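Local coordinates for extracellular solute-binding protein family 1 (PDB 5IXP) that probably binds a solute outside the cell and hands it to an ABC transporter for uptake, at residues Glu11-Leu17 with Lys302-Val307; Trp91-Lys95 with Tyr109-Ile113; Lys95-Ala99 with Gly271-Leu275; Pro297-Ile301 with Ser312-Ala316. The contacts are given in a common frame with arbitrary orientation. Residue numbers count along the deposited sequence, not the author numbering.

Interaction 1: Glu11-Leu17 with Lys302-Val307; sequences EFGYSDL and KVFKKV
The loop after strand 2-8 and the first turn of helix 15-24 lie against the last turns of helix 297-307. The backbones come closest at G13 and V303, with CA atoms 5.4 Å apart. G13 takes a left-handed conformation (phi/psi 75/22) and leaves room for the helix. V303 (t) faces the loop, its CG1 3.4 Å from F12 O. Its CG2 is 3.8 Å from L17 CD1 and 3.9 Å from Y14 CE2, at the ring edge. K306 (t, t, t, p) loses the most surface. Its CD lies 3.5 Å from G13 O, and its NZ forms a salt bridge to D16 OD2 at 2.8 Å. D16 also pairs with R19. L17 (m, t) sets CD2 3.5 Å from K302 CD, while K302 NZ hydrogen-bonds Q299 OE1 and forms a salt bridge with E20. This is helix-against-loop packing in a solute-binding protein fold, with V303 in the apolar middle and the D16-K306 salt bridge at the edge. F12 and Y14 touch strand 269-276, and Y14 and L17 touch helix 284-294.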
loop_
_atom_site.group_PDB
_atom_site.type_symbol
_atom_site.label_atom_id
_atom_site.label_comp_id
_atom_site.label_asym_id
_atom_site.label_seq_id
_atom_site.Cartn_x
_atom_site.Cartn_y
_atom_site.Cartn_z
ATOM N N GLU A 11 1.574 9.877 11.169
ATOM C CA GLU A 11 1.101 11.259 11.051
ATOM C C GLU A 11 -0.018 11.347 10.019
ATOM O O GLU A 11 0.238 11.422 8.808
ATOM C CB GLU A 11 2.242 12.210 10.702
ATOM C CG GLU A 11 1.782 13.672 10.667
ATOM C CD GLU A 11 1.063 14.080 11.951
ATOM O OE1 GLU A 11 1.743 14.265 12.985
ATOM O OE2 GLU A 11 -0.184 14.185 11.938
ATOM N N PHE A 12 -1.263 11.382 10.503
ATOM C CA PHE A 12 -2.401 11.565 9.613
ATOM C C PHE A 12 -2.545 13.002 9.125
ATOM O O PHE A 12 -3.283 13.239 8.163
ATOM C CB PHE A 12 -3.688 11.104 10.308
ATOM C CG PHE A 12 -3.936 9.623 10.174
ATOM C CD1 PHE A 12 -2.991 8.719 10.606
ATOM C CD2 PHE A 12 -5.103 9.140 9.600
ATOM C CE1 PHE A 12 -3.197 7.351 10.480
ATOM C CE2 PHE A 12 -5.323 7.774 9.465
ATOM C CZ PHE A 12 -4.352 6.876 9.902
ATOM N N GLY A 13 -1.853 13.956 9.742
ATOM C CA GLY A 13 -1.942 15.334 9.290
ATOM C C GLY A 13 -3.232 16.034 9.655
ATOM O O GLY A 13 -3.584 17.034 9.020
ATOM N N TYR A 14 -3.935 15.558 10.683
ATOM C CA TYR A 14 -5.271 16.046 11.018
ATOM C C TYR A 14 -5.284 17.197 12.024
ATOM O O TYR A 14 -6.365 17.725 12.308
ATOM C CB TYR A 14 -6.115 14.907 11.593
ATOM C CG TYR A 14 -6.601 13.866 10.612
ATOM C CD1 TYR A 14 -7.220 12.706 11.074
ATOM C CD2 TYR A 14 -6.494 14.055 9.224
ATOM C CE1 TYR A 14 -7.701 11.744 10.201
ATOM C CE2 TYR A 14 -6.972 13.082 8.334
ATOM C CZ TYR A 14 -7.577 11.932 8.839
ATOM O OH TYR A 14 -8.066 10.962 7.991
ATOM N N SER A 15 -4.139 17.591 12.585
ATOM C CA SER A 15 -4.164 18.516 13.725
ATOM C C SER A 15 -4.929 19.804 13.415
ATOM O O SER A 15 -5.765 20.249 14.215
ATOM C CB SER A 15 -2.742 18.843 14.178
ATOM O OG SER A 15 -2.121 17.688 14.723
ATOM N N ASP A 16 -4.653 20.427 12.265
ATOM C CA ASP A 16 -5.387 21.648 11.930
ATOM C C ASP A 16 -6.846 21.347 11.629
ATOM O O ASP A 16 -7.719 22.184 11.886
ATOM C CB ASP A 16 -4.770 22.358 10.722
ATOM C CG ASP A 16 -3.334 22.774 10.953
ATOM O OD1 ASP A 16 -2.985 23.075 12.115
ATOM O OD2 ASP A 16 -2.558 22.800 9.968
ATOM N N LEU A 17 -7.124 20.163 11.077
ATOM C CA LEU A 17 -8.494 19.826 10.719
ATOM C C LEU A 17 -9.373 19.726 11.957
ATOM O O LEU A 17 -10.535 20.141 11.922
ATOM C CB LEU A 17 -8.535 18.519 9.930
ATOM C CG LEU A 17 -7.701 18.505 8.651
ATOM C CD1 LEU A 17 -8.001 17.264 7.836
ATOM C CD2 LEU A 17 -7.962 19.757 7.842
ATOM N N LYS A 302 -6.044 19.270 1.980
ATOM C CA LYS A 302 -5.289 19.904 3.059
ATOM C C LYS A 302 -4.214 18.970 3.604
ATOM O O LYS A 302 -3.079 19.397 3.853
ATOM C CB LYS A 302 -6.227 20.342 4.182
ATOM C CG LYS A 302 -7.187 21.433 3.792
ATOM C CD LYS A 302 -8.210 21.630 4.901
ATOM C CE LYS A 302 -9.389 22.460 4.455
ATOM N NZ LYS A 302 -10.502 22.366 5.438
ATOM N N VAL A 303 -4.555 17.691 3.793
ATOM C CA VAL A 303 -3.590 16.713 4.287
ATOM C C VAL A 303 -2.469 16.515 3.274
ATOM O O VAL A 303 -1.290 16.427 3.641
ATOM C CB VAL A 303 -4.309 15.386 4.613
ATOM C CG1 VAL A 303 -3.305 14.267 4.886
ATOM C CG2 VAL A 303 -5.289 15.567 5.805
ATOM N N PHE A 304 -2.820 16.442 1.986
ATOM C CA PHE A 304 -1.806 16.332 0.942
ATOM C C PHE A 304 -0.794 17.475 1.023
ATOM O O PHE A 304 0.416 17.251 0.926
ATOM C CB PHE A 304 -2.478 16.307 -0.435
ATOM C CG PHE A 304 -1.508 16.344 -1.586
ATOM C CD1 PHE A 304 -0.803 15.208 -1.948
ATOM C CD2 PHE A 304 -1.325 17.512 -2.325
ATOM C CE1 PHE A 304 0.089 15.234 -3.020
ATOM C CE2 PHE A 304 -0.438 17.543 -3.392
ATOM C CZ PHE A 304 0.266 16.406 -3.741
ATOM N N LYS A 305 -1.267 18.710 1.201
ATOM C CA LYS A 305 -0.320 19.814 1.279
ATOM C C LYS A 305 0.452 19.810 2.583
ATOM O O LYS A 305 1.603 20.248 2.610
ATOM C CB LYS A 305 -1.025 21.149 1.073
ATOM C CG LYS A 305 -2.008 21.120 -0.078
ATOM C CD LYS A 305 -2.404 22.505 -0.489
ATOM C CE LYS A 305 -3.199 23.178 0.590
ATOM N NZ LYS A 305 -4.500 23.680 0.055
ATOM N N LYS A 306 -0.144 19.310 3.659
ATOM C CA LYS A 306 0.527 19.345 4.953
ATOM C C LYS A 306 1.584 18.251 5.073
ATOM O O LYS A 306 2.721 18.523 5.478
ATOM C CB LYS A 306 -0.501 19.220 6.075
ATOM C CG LYS A 306 0.041 19.604 7.443
ATOM C CD LYS A 306 -0.969 19.311 8.545
ATOM C CE LYS A 306 -0.471 19.812 9.900
ATOM N NZ LYS A 306 -0.188 21.281 9.877
ATOM N N VAL A 307 1.238 17.009 4.729
ATOM C CA VAL A 307 2.144 15.893 4.981
ATOM C C VAL A 307 2.419 15.070 3.727
ATOM O O VAL A 307 3.230 14.142 3.765
ATOM C CB VAL A 307 1.612 14.984 6.108
ATOM C CG1 VAL A 307 1.507 15.766 7.416
ATOM C CG2 VAL A 307 0.274 14.397 5.748
#

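Interaction 2: Trp91-Lys95 with Tyr109-Ile113; sequences WLDWK and YGTDI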
loop_
_atom_site.group_PDB
_atom_site.type_symbol
_atom_site.label_atom_id
_atom_site.label_comp_id
_atom_site.label_asym_id
_atom_site.label_seq_id
_atom_site.Cartn_x
_atom_site.Cartn_y
_atom_site.Cartn_z
ATOM N N TRP A 91 -15.007 8.273 -3.545
ATOM C CA TRP A 91 -13.754 7.532 -3.545
ATOM C C TRP A 91 -13.576 6.723 -4.826
ATOM O O TRP A 91 -14.543 6.366 -5.503
ATOM C CB TRP A 91 -13.698 6.569 -2.358
ATOM C CG TRP A 91 -13.501 7.190 -1.000
ATOM C CD1 TRP A 91 -12.311 7.543 -0.424
ATOM C CD2 TRP A 91 -14.515 7.488 -0.038
ATOM N NE1 TRP A 91 -12.526 8.061 0.834
ATOM C CE2 TRP A 91 -13.871 8.031 1.098
ATOM C CE3 TRP A 91 -15.905 7.343 -0.022
ATOM C CZ2 TRP A 91 -14.572 8.447 2.230
ATOM C CZ3 TRP A 91 -16.606 7.754 1.114
ATOM C CH2 TRP A 91 -15.934 8.303 2.222
ATOM N N LEU A 92 -12.311 6.426 -5.138
ATOM C CA LEU A 92 -11.998 5.352 -6.071
ATOM C C LEU A 92 -12.737 4.087 -5.657
ATOM O O LEU A 92 -12.781 3.742 -4.473
ATOM C CB LEU A 92 -10.488 5.095 -6.089
ATOM C CG LEU A 92 -9.642 6.236 -6.650
ATOM C CD1 LEU A 92 -8.214 6.118 -6.181
ATOM C CD2 LEU A 92 -9.723 6.242 -8.194
ATOM N N ASP A 93 -13.327 3.398 -6.636
ATOM C CA ASP A 93 -14.158 2.243 -6.304
ATOM C C ASP A 93 -13.363 1.168 -5.560
ATOM O O ASP A 93 -13.877 0.550 -4.617
ATOM C CB ASP A 93 -14.820 1.673 -7.564
ATOM C CG ASP A 93 -13.829 1.374 -8.698
ATOM O OD1 ASP A 93 -14.301 0.905 -9.764
ATOM O OD2 ASP A 93 -12.602 1.603 -8.553
ATOM N N TRP A 94 -12.099 0.956 -5.936
ATOM C CA TRP A 94 -11.309 -0.062 -5.246
ATOM C C TRP A 94 -10.990 0.332 -3.803
ATOM O O TRP A 94 -10.827 -0.547 -2.946
ATOM C CB TRP A 94 -10.022 -0.366 -6.018
ATOM C CG TRP A 94 -9.109 0.802 -6.318
ATOM C CD1 TRP A 94 -9.085 1.555 -7.463
ATOM C CD2 TRP A 94 -8.047 1.298 -5.493
ATOM N NE1 TRP A 94 -8.096 2.505 -7.388
ATOM C CE2 TRP A 94 -7.438 2.366 -6.192
ATOM C CE3 TRP A 94 -7.555 0.948 -4.231
ATOM C CZ2 TRP A 94 -6.365 3.081 -5.677
ATOM C CZ3 TRP A 94 -6.479 1.658 -3.719
ATOM C CH2 TRP A 94 -5.897 2.716 -4.442
ATOM N N LYS A 95 -10.893 1.631 -3.511
ATOM C CA LYS A 95 -10.689 2.046 -2.129
ATOM C C LYS A 95 -11.901 1.693 -1.275
ATOM O O LYS A 95 -11.753 1.178 -0.161
ATOM C CB LYS A 95 -10.392 3.550 -2.061
ATOM C CG LYS A 95 -10.104 4.076 -0.634
ATOM C CD LYS A 95 -8.721 3.651 -0.152
ATOM C CE LYS A 95 -8.396 4.242 1.227
ATOM N NZ LYS A 95 -7.021 3.872 1.721
ATOM N N TYR A 109 -14.081 4.591 6.061
ATOM C CA TYR A 109 -13.954 5.687 5.111
ATOM C C TYR A 109 -12.481 5.880 4.764
ATOM O O TYR A 109 -11.653 6.079 5.659
ATOM C CB TYR A 109 -14.516 6.979 5.702
ATOM C CG TYR A 109 -16.025 7.066 5.746
ATOM C CD1 TYR A 109 -16.810 6.421 4.793
ATOM C CD2 TYR A 109 -16.663 7.837 6.714
ATOM C CE1 TYR A 109 -18.196 6.530 4.802
ATOM C CE2 TYR A 109 -18.053 7.949 6.743
ATOM C CZ TYR A 109 -18.812 7.291 5.788
ATOM O OH TYR A 109 -20.192 7.408 5.815
ATOM N N GLY A 110 -12.167 5.864 3.470
ATOM C CA GLY A 110 -10.772 5.832 3.051
ATOM C C GLY A 110 -10.051 7.163 3.228
ATOM O O GLY A 110 -10.572 8.236 2.899
ATOM N N THR A 111 -8.820 7.082 3.754
ATOM C CA THR A 111 -7.960 8.252 3.855
ATOM C C THR A 111 -7.025 8.270 2.650
ATOM O O THR A 111 -7.496 8.475 1.528
ATOM C CB THR A 111 -7.198 8.274 5.190
ATOM O OG1 THR A 111 -6.269 7.183 5.258
ATOM C CG2 THR A 111 -8.186 8.160 6.359
ATOM N N ASP A 112 -5.719 8.057 2.839
ATOM C CA ASP A 112 -4.801 8.167 1.711
ATOM C C ASP A 112 -4.606 6.810 1.017
ATOM O O ASP A 112 -5.169 5.785 1.419
ATOM C CB ASP A 112 -3.467 8.765 2.168
ATOM C CG ASP A 112 -2.734 7.888 3.184
ATOM O OD1 ASP A 112 -3.368 7.011 3.807
ATOM O OD2 ASP A 112 -1.511 8.088 3.368
ATOM N N ILE A 113 -3.814 6.811 -0.064
ATOM C CA ILE A 113 -3.469 5.598 -0.804
ATOM C C ILE A 113 -1.996 5.650 -1.197
ATOM O O ILE A 113 -1.335 6.685 -1.096
ATOM C CB ILE A 113 -4.337 5.399 -2.071
ATOM C CG1 ILE A 113 -4.470 6.711 -2.864
ATOM C CG2 ILE A 113 -5.701 4.812 -1.702
ATOM C CD1 ILE A 113 -5.043 6.504 -4.294
#
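The start of helix 93-98, with L92 at its N-cap position, sits beside strand 108-121. K95 CA and G110 CA are nearest, 6.4 Å apart. In K95, chi1 is t, chi2 is p, and the rest is extended (t, t). The single kink lays the chain along G110, with CE 3.4 Å from G110 CA, and carries NZ to D112 O at 2.7 Å. A CB on G110 would clash with that CE, so glycine makes the path possible. W91 (m, chi2 -84°) swings its indole to the strand. W91 NE1 donates to G110 O at 2.8 Å. Its six-membered ring is near parallel to Y109 (16°), but the two are slid apart, centroids 5.2 Å apart, with little overlap. I113 (p, t) is the apolar centre. Its CG2 meets W94 CH2 at 3.5 Å and K95 CD at 3.6 Å, and its CD1 meets L92 CD1 at 3.7 Å. W94 is p, its NE1 bonded to A343 O. K95 NZ also bonds S273 O. The buried ammonium is thus held by backbone carbonyls and the face of the Y274 ring, with K95 CD on I113 CG2 and CE against G110 CA and over that ring.

Interaction 3: Lys95-Ala99 with Gly271-Leu275; sequences KVASA and GGSYL
A cation-pi and hydrogen-bonded contact joins helix 93-98 to strand 269-276 in the buried interior of the protein. In the helical segment, A99 N bonds V96 O at 3.1 Å. The strand is extended, and G271 and G272 have positive phi (101/-168 and 100/162), where a CB would jam against the preceding carbonyl. CA atoms are 9.1 Å apart at K95 and G272 and 7.8 Å apart at A99 and Y274. Y274 (m, chi2 84°) reaches up to the helix, and its OH donates to K95 O at 2.6 Å. The strand pairs antiparallel with both 58-62 and 108-121, so this is a helix packed on an inner strand of the mixed sheet of the solute-binding protein fold. A99 CB covers one face of the Y274 ring, 3.5 Å from Y274 CE2, and K95 covers the other. The K95 rotamer (t, p, t, t) puts CE 3.9 Å from the ring centroid as a CH-pi contact and NZ 4.2 Å from it as a cation-pi contact. K95 NZ also donates to S273 O at 2.9 Å and to D112 O. Water 1 links K95 NZ (2.7 Å) to G271 O (3.0 Å). Water 2 lies between S98 OG (3.2 Å) and Y274 OH (3.3 Å).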
loop_
_atom_site.group_PDB
_atom_site.type_symbol
_atom_site.label_atom_id
_atom_site.label_comp_id
_atom_site.label_asym_id
_atom_site.label_seq_id
_atom_site.Cartn_x
_atom_site.Cartn_y
_atom_site.Cartn_z
ATOM N N LYS A 95 -10.893 1.631 -3.511
ATOM C CA LYS A 95 -10.689 2.046 -2.129
ATOM C C LYS A 95 -11.901 1.693 -1.275
ATOM O O LYS A 95 -11.753 1.178 -0.161
ATOM C CB LYS A 95 -10.392 3.550 -2.061
ATOM C CG LYS A 95 -10.104 4.076 -0.634
ATOM C CD LYS A 95 -8.721 3.651 -0.152
ATOM C CE LYS A 95 -8.396 4.242 1.227
ATOM N NZ LYS A 95 -7.021 3.872 1.721
ATOM N N VAL A 96 -13.109 1.947 -1.790
ATOM C CA VAL A 96 -14.319 1.596 -1.050
ATOM C C VAL A 96 -14.399 0.091 -0.853
ATOM O O VAL A 96 -14.735 -0.393 0.237
ATOM C CB VAL A 96 -15.572 2.118 -1.781
ATOM C CG1 VAL A 96 -16.836 1.684 -1.042
ATOM C CG2 VAL A 96 -15.524 3.617 -1.937
ATOM N N ALA A 97 -14.077 -0.670 -1.904
ATOM C CA ALA A 97 -14.260 -2.118 -1.873
ATOM C C ALA A 97 -13.414 -2.769 -0.787
ATOM O O ALA A 97 -13.843 -3.746 -0.161
ATOM C CB ALA A 97 -13.921 -2.714 -3.247
ATOM N N SER A 98 -12.208 -2.246 -0.543
ATOM C CA SER A 98 -11.320 -2.873 0.431
ATOM C C SER A 98 -11.836 -2.751 1.857
ATOM O O SER A 98 -11.378 -3.498 2.728
ATOM C CB SER A 98 -9.912 -2.279 0.343
ATOM O OG SER A 98 -9.323 -2.513 -0.928
ATOM N N ALA A 99 -12.768 -1.832 2.119
ATOM C CA ALA A 99 -13.398 -1.696 3.428
ATOM C C ALA A 99 -14.859 -2.135 3.407
ATOM O O ALA A 99 -15.637 -1.742 4.286
ATOM C CB ALA A 99 -13.283 -0.253 3.932
ATOM N N GLY A 271 -0.524 0.409 0.487
ATOM C CA GLY A 271 -0.734 1.185 1.700
ATOM C C GLY A 271 -1.978 2.050 1.652
ATOM O O GLY A 271 -2.835 1.938 0.771
ATOM N N GLY A 272 -2.061 2.945 2.631
ATOM C CA GLY A 272 -3.233 3.774 2.820
ATOM C C GLY A 272 -4.118 3.235 3.934
ATOM O O GLY A 272 -4.023 2.074 4.343
ATOM N N SER A 273 -4.995 4.094 4.444
ATOM C CA SER A 273 -5.718 3.754 5.662
ATOM C C SER A 273 -7.198 4.099 5.524
ATOM O O SER A 273 -7.672 4.521 4.465
ATOM C CB SER A 273 -5.109 4.465 6.880
ATOM O OG SER A 273 -3.769 4.049 7.085
ATOM N N TYR A 274 -7.921 3.878 6.625
ATOM C CA TYR A 274 -9.362 4.062 6.738
ATOM C C TYR A 274 -9.675 4.574 8.134
ATOM O O TYR A 274 -8.951 4.288 9.091
ATOM C CB TYR A 274 -10.161 2.739 6.524
ATOM C CG TYR A 274 -10.035 2.200 5.134
ATOM C CD1 TYR A 274 -8.952 1.415 4.776
ATOM C CD2 TYR A 274 -10.980 2.503 4.171
ATOM C CE1 TYR A 274 -8.811 0.942 3.494
ATOM C CE2 TYR A 274 -10.854 2.022 2.865
ATOM C CZ TYR A 274 -9.774 1.242 2.542
ATOM O OH TYR A 274 -9.623 0.768 1.261
ATOM N N LEU A 275 -10.751 5.338 8.239
ATOM C CA LEU A 275 -11.344 5.667 9.528
ATOM C C LEU A 275 -12.553 4.767 9.752
ATOM O O LEU A 275 -13.405 4.631 8.865
ATOM C CB LEU A 275 -11.742 7.144 9.593
ATOM C CG LEU A 275 -10.609 8.138 9.273
ATOM C CD1 LEU A 275 -11.119 9.565 9.470
ATOM C CD2 LEU A 275 -9.388 7.883 10.141
HETATM O O HOH W 1 -5.804 1.608 0.782
HETATM O O HOH W 2 -7.195 -0.159 -0.720
#

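Interaction 4: Pro297-Ile301 with Ser312-Ala316; sequences PEQQI and STVDA
P297 lays its ring on the turn formed by T313 to A316, with CG 3.9 Å from D315 CB. In this solute-binding protein fold, helix 297-307 is followed by the short strand 310-311, and the chain then doubles back so that a 3-10 turn (314-316) meets the first turn of that helix. The CA atoms of P297 and A316 are 5.4 Å apart. The helix opens with I301 N bonded to P297 O at 2.9 Å, and the turn with A316 N bonded to T313 O at 3.0 Å. Q300 (m, chi2 -142°) faces the returning chain. Its OE1 accepts from S312 N at 2.9 Å, and its NE2 is 3.5 Å from T313 CG2. S312 (p) turns its OG to T111 O in strand 108-121, so the chain just before the turn is tied to the sheet. I301 (m, t) packs CG1 on A316 CB at 3.8 Å. T313 (p) directs its side chain at the helix, and its buried OG1 has no hydrogen-bond partner in the model and sits 3.6 Å from P297 CA.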
loop_
_atom_site.group_PDB
_atom_site.type_symbol
_atom_site.label_atom_id
_atom_site.label_comp_id
_atom_site.label_asym_id
_atom_site.label_seq_id
_atom_site.Cartn_x
_atom_site.Cartn_y
_atom_site.Cartn_z
ATOM N N PRO A 297 -12.979 15.395 0.042
ATOM C CA PRO A 297 -11.923 15.908 -0.851
ATOM C C PRO A 297 -11.220 17.161 -0.351
ATOM O O PRO A 297 -9.989 17.229 -0.447
ATOM C CB PRO A 297 -12.675 16.186 -2.165
ATOM C CG PRO A 297 -13.889 15.334 -2.113
ATOM C CD PRO A 297 -14.226 15.081 -0.679
ATOM N N GLU A 298 -11.955 18.151 0.174
ATOM C CA GLU A 298 -11.300 19.374 0.633
ATOM C C GLU A 298 -10.306 19.075 1.749
ATOM O O GLU A 298 -9.233 19.686 1.813
ATOM C CB GLU A 298 -12.336 20.411 1.092
ATOM C CG GLU A 298 -13.165 21.013 -0.049
ATOM C CD GLU A 298 -13.894 22.304 0.335
ATOM O OE1 GLU A 298 -14.110 22.555 1.543
ATOM O OE2 GLU A 298 -14.257 23.073 -0.581
ATOM N N GLN A 299 -10.635 18.125 2.627
ATOM C CA GLN A 299 -9.730 17.783 3.716
ATOM C C GLN A 299 -8.572 16.926 3.228
ATOM O O GLN A 299 -7.441 17.088 3.696
ATOM C CB GLN A 299 -10.494 17.091 4.844
ATOM C CG GLN A 299 -11.201 18.102 5.769
ATOM C CD GLN A 299 -12.269 18.905 5.052
ATOM O OE1 GLN A 299 -12.085 20.092 4.773
ATOM N NE2 GLN A 299 -13.401 18.265 4.761
ATOM N N GLN A 300 -8.819 16.028 2.273
ATOM C CA GLN A 300 -7.702 15.247 1.750
ATOM C C GLN A 300 -6.700 16.135 1.020
ATOM O O GLN A 300 -5.490 15.864 1.053
ATOM C CB GLN A 300 -8.219 14.124 0.852
ATOM C CG GLN A 300 -9.138 13.148 1.596
ATOM C CD GLN A 300 -8.933 11.710 1.154
ATOM O OE1 GLN A 300 -8.041 11.420 0.366
ATOM N NE2 GLN A 300 -9.759 10.810 1.654
ATOM N N ILE A 301 -7.167 17.216 0.393
ATOM C CA ILE A 301 -6.235 18.169 -0.204
ATOM C C ILE A 301 -5.410 18.866 0.873
ATOM O O ILE A 301 -4.195 19.039 0.724
ATOM C CB ILE A 301 -6.990 19.177 -1.086
ATOM C CG1 ILE A 301 -7.526 18.465 -2.331
ATOM C CG2 ILE A 301 -6.074 20.353 -1.448
ATOM C CD1 ILE A 301 -8.559 19.249 -3.085
ATOM N N SER A 312 -7.374 9.680 -1.842
ATOM C CA SER A 312 -8.137 8.609 -2.467
ATOM C C SER A 312 -9.476 9.092 -3.010
ATOM O O SER A 312 -10.264 8.277 -3.496
ATOM C CB SER A 312 -8.352 7.454 -1.482
ATOM O OG SER A 312 -9.156 7.831 -0.369
ATOM N N THR A 313 -9.743 10.394 -2.942
ATOM C CA THR A 313 -11.011 10.969 -3.372
ATOM C C THR A 313 -10.844 11.567 -4.765
ATOM O O THR A 313 -9.971 12.419 -4.979
ATOM C CB THR A 313 -11.471 12.045 -2.385
ATOM O OG1 THR A 313 -10.388 12.959 -2.143
ATOM C CG2 THR A 313 -11.905 11.418 -1.053
ATOM N N VAL A 314 -11.690 11.138 -5.706
ATOM C CA VAL A 314 -11.419 11.465 -7.110
ATOM C C VAL A 314 -11.522 12.963 -7.378
ATOM O O VAL A 314 -10.849 13.482 -8.282
ATOM C CB VAL A 314 -12.345 10.668 -8.045
ATOM C CG1 VAL A 314 -12.057 9.174 -7.935
ATOM C CG2 VAL A 314 -13.813 10.970 -7.744
ATOM N N ASP A 315 -12.358 13.687 -6.626
ATOM C CA ASP A 315 -12.475 15.123 -6.863
ATOM C C ASP A 315 -11.163 15.847 -6.599
ATOM O O ASP A 315 -10.900 16.884 -7.215
ATOM C CB ASP A 315 -13.569 15.740 -5.989
ATOM C CG ASP A 315 -14.964 15.391 -6.456
ATOM O OD1 ASP A 315 -15.096 14.772 -7.523
ATOM O OD2 ASP A 315 -15.936 15.739 -5.741
ATOM N N ALA A 316 -10.348 15.345 -5.668
ATOM C CA ALA A 316 -9.076 15.993 -5.383
ATOM C C ALA A 316 -8.156 15.981 -6.595
ATOM O O ALA A 316 -7.268 16.837 -6.697
ATOM C CB ALA A 316 -8.386 15.319 -4.186
#

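From the N terminus, segment 11-17 opens interaction 1, a loop that closes only at 302-307. Interactions 2 and 3 fall inside it. Both start at helix 93-98 and share K95. Interaction 2 closes after a short loop at 109-113, and interaction 3 closes far later at 271-275. Those two closing strands are neighbours in the sheet, and the centres of interactions 2 and 3 lie about 5 Å apart. Interaction 4 opens at 297-301, before interaction 1 has closed, and closes at 312-316, so the two cross and share helix 297-307. S312 touches strand 108-121 and L92, linking interaction 4 to interaction 2. Y14 and F12 reach T111, joining the N-terminal loop to the same sheet.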